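Side-chain contacts in beta-d-glucoside glucohydrolase (Hypocrea jecorina, PDB 3ZZ1), which probably hydrolyses terminal, non-reducing beta-D-glucosyl residues and releases beta-D-glucose, as a family 3 glycosidase of cellulose breakdown: residues W9-A12 and Y13-K17; T299-Q303 and A304-S308. One frame throughout, in Å; residues are numbered along the deposited sequence.

Contact 1 of 2, residues W9-A12 and Y13-K17; sequences WGTA and YDKAK
Trp-9 and Tyr-13 meet one turn apart on helix 8-20. The rings approach obliquely, an apolar contact with Trp-9 CE3 4.0 Å from Tyr-13 CE1. Tyr-13 has a first torsion away from the usual staggered positions (chi1 -101°), which lays its CD1 3.4 Å from Trp-9 O. The same carbonyl accepts Tyr-13 N at 2.9 Å. This is the tight side: Trp-9 packs on Leu-298 and Tyr-13 on Ala-294, both of helix 282-298. Tyr-13 OH bonds to Pro-230 O. Ala-12 is buried too, and its carbonyl O takes Ala-16 N at 2.9 Å.

Thr-11, Asp-14 and Lys-15 form the looser, exposed side, though Lys-15 also touches Tyr-297. Thr-11 CG2 touches Lys-15 CE at 4.0 Å. The extended Lys-15 chain runs past Thr-11 O, which accepts Lys-15 N at 3.2 Å in a nearly straight bond (171°). Both Asp-14 carboxylate oxygens, OD1 and OD2, lie 3.5 Å from Gly-10 O; as acceptors they make no bond with it, and Gly-10 O takes Asp-14 N instead. The chemistry is that of an amphipathic helix: aromatic and alanine groups face the protein, while the charged ends of Asp-14 and Lys-15 make no side-chain bond across this turn. Lys-17 NZ instead bonds Thr-290 OG1.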
loop_
_atom_site.group_PDB
_atom_site.type_symbol
_atom_site.label_atom_id
_atom_site.label_comp_id
_atom_site.label_asym_id
_atom_site.label_seq_id
_atom_site.Cartn_x
_atom_site.Cartn_y
_atom_site.Cartn_z
ATOM N N TRP A 9 -18.522 -16.040 -5.833
ATOM C CA TRP A 9 -18.931 -16.098 -4.420
ATOM C C TRP A 9 -20.216 -16.896 -4.205
ATOM O O TRP A 9 -20.378 -17.552 -3.172
ATOM C CB TRP A 9 -19.114 -14.697 -3.836
ATOM C CG TRP A 9 -17.885 -14.093 -3.206
ATOM C CD1 TRP A 9 -17.248 -12.958 -3.602
ATOM C CD2 TRP A 9 -17.168 -14.573 -2.054
ATOM N NE1 TRP A 9 -16.179 -12.698 -2.778
ATOM C CE2 TRP A 9 -16.104 -13.674 -1.822
ATOM C CE3 TRP A 9 -17.323 -15.673 -1.199
ATOM C CZ2 TRP A 9 -15.192 -13.841 -0.774
ATOM C CZ3 TRP A 9 -16.410 -15.839 -0.155
ATOM C CH2 TRP A 9 -15.360 -14.926 0.045
ATOM N N GLY A 10 -21.128 -16.821 -5.174
ATOM C CA GLY A 10 -22.400 -17.542 -5.114
ATOM C C GLY A 10 -22.214 -19.045 -5.114
ATOM O O GLY A 10 -22.827 -19.759 -4.317
ATOM N N THR A 11 -21.351 -19.518 -6.009
ATOM C CA THR A 11 -21.018 -20.936 -6.121
ATOM C C THR A 11 -20.220 -21.404 -4.905
ATOM O O THR A 11 -20.438 -22.511 -4.410
ATOM C CB THR A 11 -20.261 -21.230 -7.439
ATOM O OG1 THR A 11 -21.073 -20.821 -8.548
ATOM C CG2 THR A 11 -19.930 -22.723 -7.579
ATOM N N ALA A 12 -19.316 -20.551 -4.421
ATOM C CA ALA A 12 -18.550 -20.840 -3.206
ATOM C C ALA A 12 -19.479 -20.999 -2.007
ATOM O O ALA A 12 -19.254 -21.855 -1.146
ATOM C CB ALA A 12 -17.528 -19.748 -2.944
ATOM N N TYR A 13 -20.521 -20.171 -1.962
ATOM C CA TYR A 13 -21.528 -20.241 -0.900
ATOM C C TYR A 13 -22.343 -21.535 -0.903
ATOM O O TYR A 13 -22.591 -22.105 0.156
ATOM C CB TYR A 13 -22.438 -19.008 -0.926
ATOM C CG TYR A 13 -22.054 -17.987 0.118
ATOM C CD1 TYR A 13 -20.760 -17.457 0.162
ATOM C CD2 TYR A 13 -22.974 -17.563 1.076
ATOM C CE1 TYR A 13 -20.393 -16.533 1.136
ATOM C CE2 TYR A 13 -22.618 -16.637 2.049
ATOM C CZ TYR A 13 -21.328 -16.127 2.074
ATOM O OH TYR A 13 -20.966 -15.210 3.030
ATOM N N ASP A 14 -22.741 -21.993 -2.088
ATOM C CA ASP A 14 -23.438 -23.281 -2.236
ATOM C C ASP A 14 -22.587 -24.421 -1.676
ATOM O O ASP A 14 -23.076 -25.244 -0.902
ATOM C CB ASP A 14 -23.785 -23.562 -3.704
ATOM C CG ASP A 14 -24.732 -22.527 -4.300
ATOM O OD1 ASP A 14 -25.480 -21.872 -3.546
ATOM O OD2 ASP A 14 -24.730 -22.371 -5.537
ATOM N N LYS A 15 -21.313 -24.451 -2.073
ATOM C CA LYS A 15 -20.358 -25.439 -1.569
ATOM C C LYS A 15 -20.171 -25.343 -0.058
ATOM O O LYS A 15 -20.133 -26.371 0.630
ATOM C CB LYS A 15 -19.002 -25.290 -2.263
ATOM C CG LYS A 15 -18.963 -25.777 -3.692
ATOM C CD LYS A 15 -17.660 -25.344 -4.350
ATOM C CE LYS A 15 -17.676 -25.591 -5.846
ATOM N NZ LYS A 15 -16.372 -25.185 -6.449
ATOM N N ALA A 16 -20.050 -24.115 0.449
ATOM C CA ALA A 16 -19.826 -23.884 1.878
ATOM C C ALA A 16 -20.995 -24.365 2.732
ATOM O O ALA A 16 -20.789 -24.908 3.818
ATOM C CB ALA A 16 -19.535 -22.410 2.149
ATOM N N LYS A 17 -22.217 -24.169 2.233
ATOM C CA LYS A 17 -23.426 -24.563 2.961
ATOM C C LYS A 17 -23.559 -26.080 3.075
ATOM O O LYS A 17 -23.926 -26.594 4.136
ATOM C CB LYS A 17 -24.685 -23.951 2.329
ATOM C CG LYS A 17 -24.819 -22.438 2.513
ATOM C CD LYS A 17 -24.855 -22.049 3.992
ATOM C CE LYS A 17 -25.223 -20.583 4.193
ATOM N NZ LYS A 17 -24.972 -20.178 5.611
#

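Contact 2 of 2, residues T299-Q303 and A304-S308; sequences TGQDQ and AGYPS
The Tyr-306 ring and the amide of Gln-301 are the flat groups here, with planes 67° apart. Gln-301 comes to the ring obliquely, and its CG lies 3.9 Å from Tyr-306 CE1. Its amide group ends near the phenol end of the ring; its orientation is uncertain, and no bond is assigned. The ring of His-107 also meets Tyr-306, with planes at about 30°, and Val-153 and Lys-102 touch the tyrosine as well. Tyr-306 OH has its hydrogen bond to Ile-106 O, which ties the tip of the ring to the loop after helix 87-103. With Tyr-306 CG anti to the backbone N (chi1 -155°), the ring lies beside Gln-301. Gln-301 is extended beyond CG and buried; it also touches Trp-296 and Gln-154.

A water bridges the two backbones. It donates to Gln-303 O at 2.9 Å and accepts a weak bond from Tyr-306 N at 3.5 Å. Gly-305 has a positive phi, at which a side chain would press on the carbonyl O of Ala-304, so glycine suits the position.

The outer side carries a separate polar pair. Gln-303 bends at chi2, which brings its NE2 to Asp-302 OD2 at 3.0 Å. The aspartate oxygen lies in the plane of this amide, but the donor comes from above the carboxylate plane.

Helix 282-298 ends just before, in a Schellman motif at Gly-300. A type I turn from Gly-300 to Gln-303 follows, with a weak bond from Gln-303 N to Gly-300 O. This is a Schellman C-cap and turn leading into the loop before helix 320-329.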
loop_
_atom_site.group_PDB
_atom_site.type_symbol
_atom_site.label_atom_id
_atom_site.label_comp_id
_atom_site.label_asym_id
_atom_site.label_seq_id
_atom_site.Cartn_x
_atom_site.Cartn_y
_atom_site.Cartn_z
ATOM N N THR A 299 -11.270 -19.961 -3.698
ATOM C CA THR A 299 -9.886 -19.977 -4.165
ATOM C C THR A 299 -9.456 -21.360 -4.640
ATOM O O THR A 299 -8.300 -21.553 -5.018
ATOM C CB THR A 299 -8.914 -19.510 -3.065
ATOM O OG1 THR A 299 -9.240 -20.162 -1.832
ATOM C CG2 THR A 299 -8.997 -18.000 -2.874
ATOM N N GLY A 300 -10.383 -22.316 -4.606
ATOM C CA GLY A 300 -10.135 -23.667 -5.100
ATOM C C GLY A 300 -9.204 -24.491 -4.231
ATOM O O GLY A 300 -8.616 -25.466 -4.692
ATOM N N GLN A 301 -9.073 -24.107 -2.966
ATOM C CA GLN A 301 -8.142 -24.776 -2.058
ATOM C C GLN A 301 -8.697 -26.116 -1.559
ATOM O O GLN A 301 -7.986 -26.882 -0.910
ATOM C CB GLN A 301 -7.762 -23.855 -0.894
ATOM C CG GLN A 301 -7.105 -22.545 -1.338
ATOM C CD GLN A 301 -6.719 -21.626 -0.184
ATOM O OE1 GLN A 301 -5.821 -20.791 -0.324
ATOM N NE2 GLN A 301 -7.391 -21.772 0.955
ATOM N N ASP A 302 -9.962 -26.392 -1.884
ATOM C CA ASP A 302 -10.598 -27.667 -1.556
ATOM C C ASP A 302 -10.108 -28.802 -2.451
ATOM O O ASP A 302 -10.178 -29.973 -2.069
ATOM C CB ASP A 302 -12.123 -27.558 -1.650
ATOM C CG ASP A 302 -12.605 -27.187 -3.044
ATOM O OD1 ASP A 302 -12.289 -26.075 -3.526
ATOM O OD2 ASP A 302 -13.321 -28.007 -3.652
ATOM N N GLN A 303 -9.623 -28.445 -3.638
ATOM C CA GLN A 303 -9.136 -29.427 -4.602
ATOM C C GLN A 303 -7.854 -30.074 -4.096
ATOM O O GLN A 303 -7.020 -29.416 -3.467
ATOM C CB GLN A 303 -8.902 -28.791 -5.976
ATOM C CG GLN A 303 -10.124 -28.123 -6.577
ATOM C CD GLN A 303 -11.208 -29.111 -6.959
ATOM O OE1 GLN A 303 -11.128 -29.769 -8.001
ATOM N NE2 GLN A 303 -12.232 -29.218 -6.121
ATOM N N ALA A 304 -7.719 -31.369 -4.365
ATOM C CA ALA A 304 -6.555 -32.138 -3.956
ATOM C C ALA A 304 -5.295 -31.589 -4.614
ATOM O O ALA A 304 -5.324 -31.179 -5.775
ATOM C CB ALA A 304 -6.744 -33.603 -4.324
ATOM N N GLY A 305 -4.195 -31.575 -3.867
ATOM C CA GLY A 305 -2.895 -31.247 -4.437
ATOM C C GLY A 305 -2.306 -29.899 -4.065
ATOM O O GLY A 305 -1.338 -29.455 -4.691
ATOM N N TYR A 306 -2.879 -29.245 -3.053
ATOM C CA TYR A 306 -2.308 -28.008 -2.526
ATOM C C TYR A 306 -1.007 -28.345 -1.808
ATOM O O TYR A 306 -0.978 -29.281 -1.010
ATOM C CB TYR A 306 -3.276 -27.317 -1.557
ATOM C CG TYR A 306 -3.055 -25.820 -1.444
ATOM C CD1 TYR A 306 -3.676 -24.942 -2.331
ATOM C CD2 TYR A 306 -2.225 -25.286 -0.458
ATOM C CE1 TYR A 306 -3.478 -23.570 -2.244
ATOM C CE2 TYR A 306 -2.017 -23.905 -0.361
ATOM C CZ TYR A 306 -2.647 -23.055 -1.261
ATOM O OH TYR A 306 -2.457 -21.694 -1.177
ATOM N N PRO A 307 0.075 -27.593 -2.093
ATOM C CA PRO A 307 1.362 -27.897 -1.476
ATOM C C PRO A 307 1.293 -27.838 0.044
ATOM O O PRO A 307 0.499 -27.079 0.601
ATOM C CB PRO A 307 2.280 -26.795 -2.014
ATOM C CG PRO A 307 1.648 -26.372 -3.295
ATOM C CD PRO A 307 0.173 -26.437 -3.002
ATOM N N SER A 308 2.109 -28.654 0.700
ATOM C CA SER A 308 2.185 -28.667 2.153
ATOM C C SER A 308 3.010 -27.470 2.616
ATOM O O SER A 308 3.798 -26.913 1.839
ATOM C CB SER A 308 2.824 -29.967 2.633
ATOM O OG SER A 308 4.142 -30.060 2.136
HETATM O O HOH W 1 -5.569 -30.056 -1.036
#

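Both contacts are local, and both lie at the periphery of the chain on the same side of its centre. Their centres are about 17 Å apart; their nearest atoms come to about 5 Å without touching. Helix 282-298 connects them: contact 1 packs its aromatic side on that helix, and contact 2 begins where the helix ends. Contact 1 is partly buried and rests on regular main-chain bonds within a helix. Contact 2 is a surface loop with no direct hydrogen bond between its halves; a water and an aromatic side chain join them. In each, a tyrosine hydroxyl ties the contact to a main-chain carbonyl outside it.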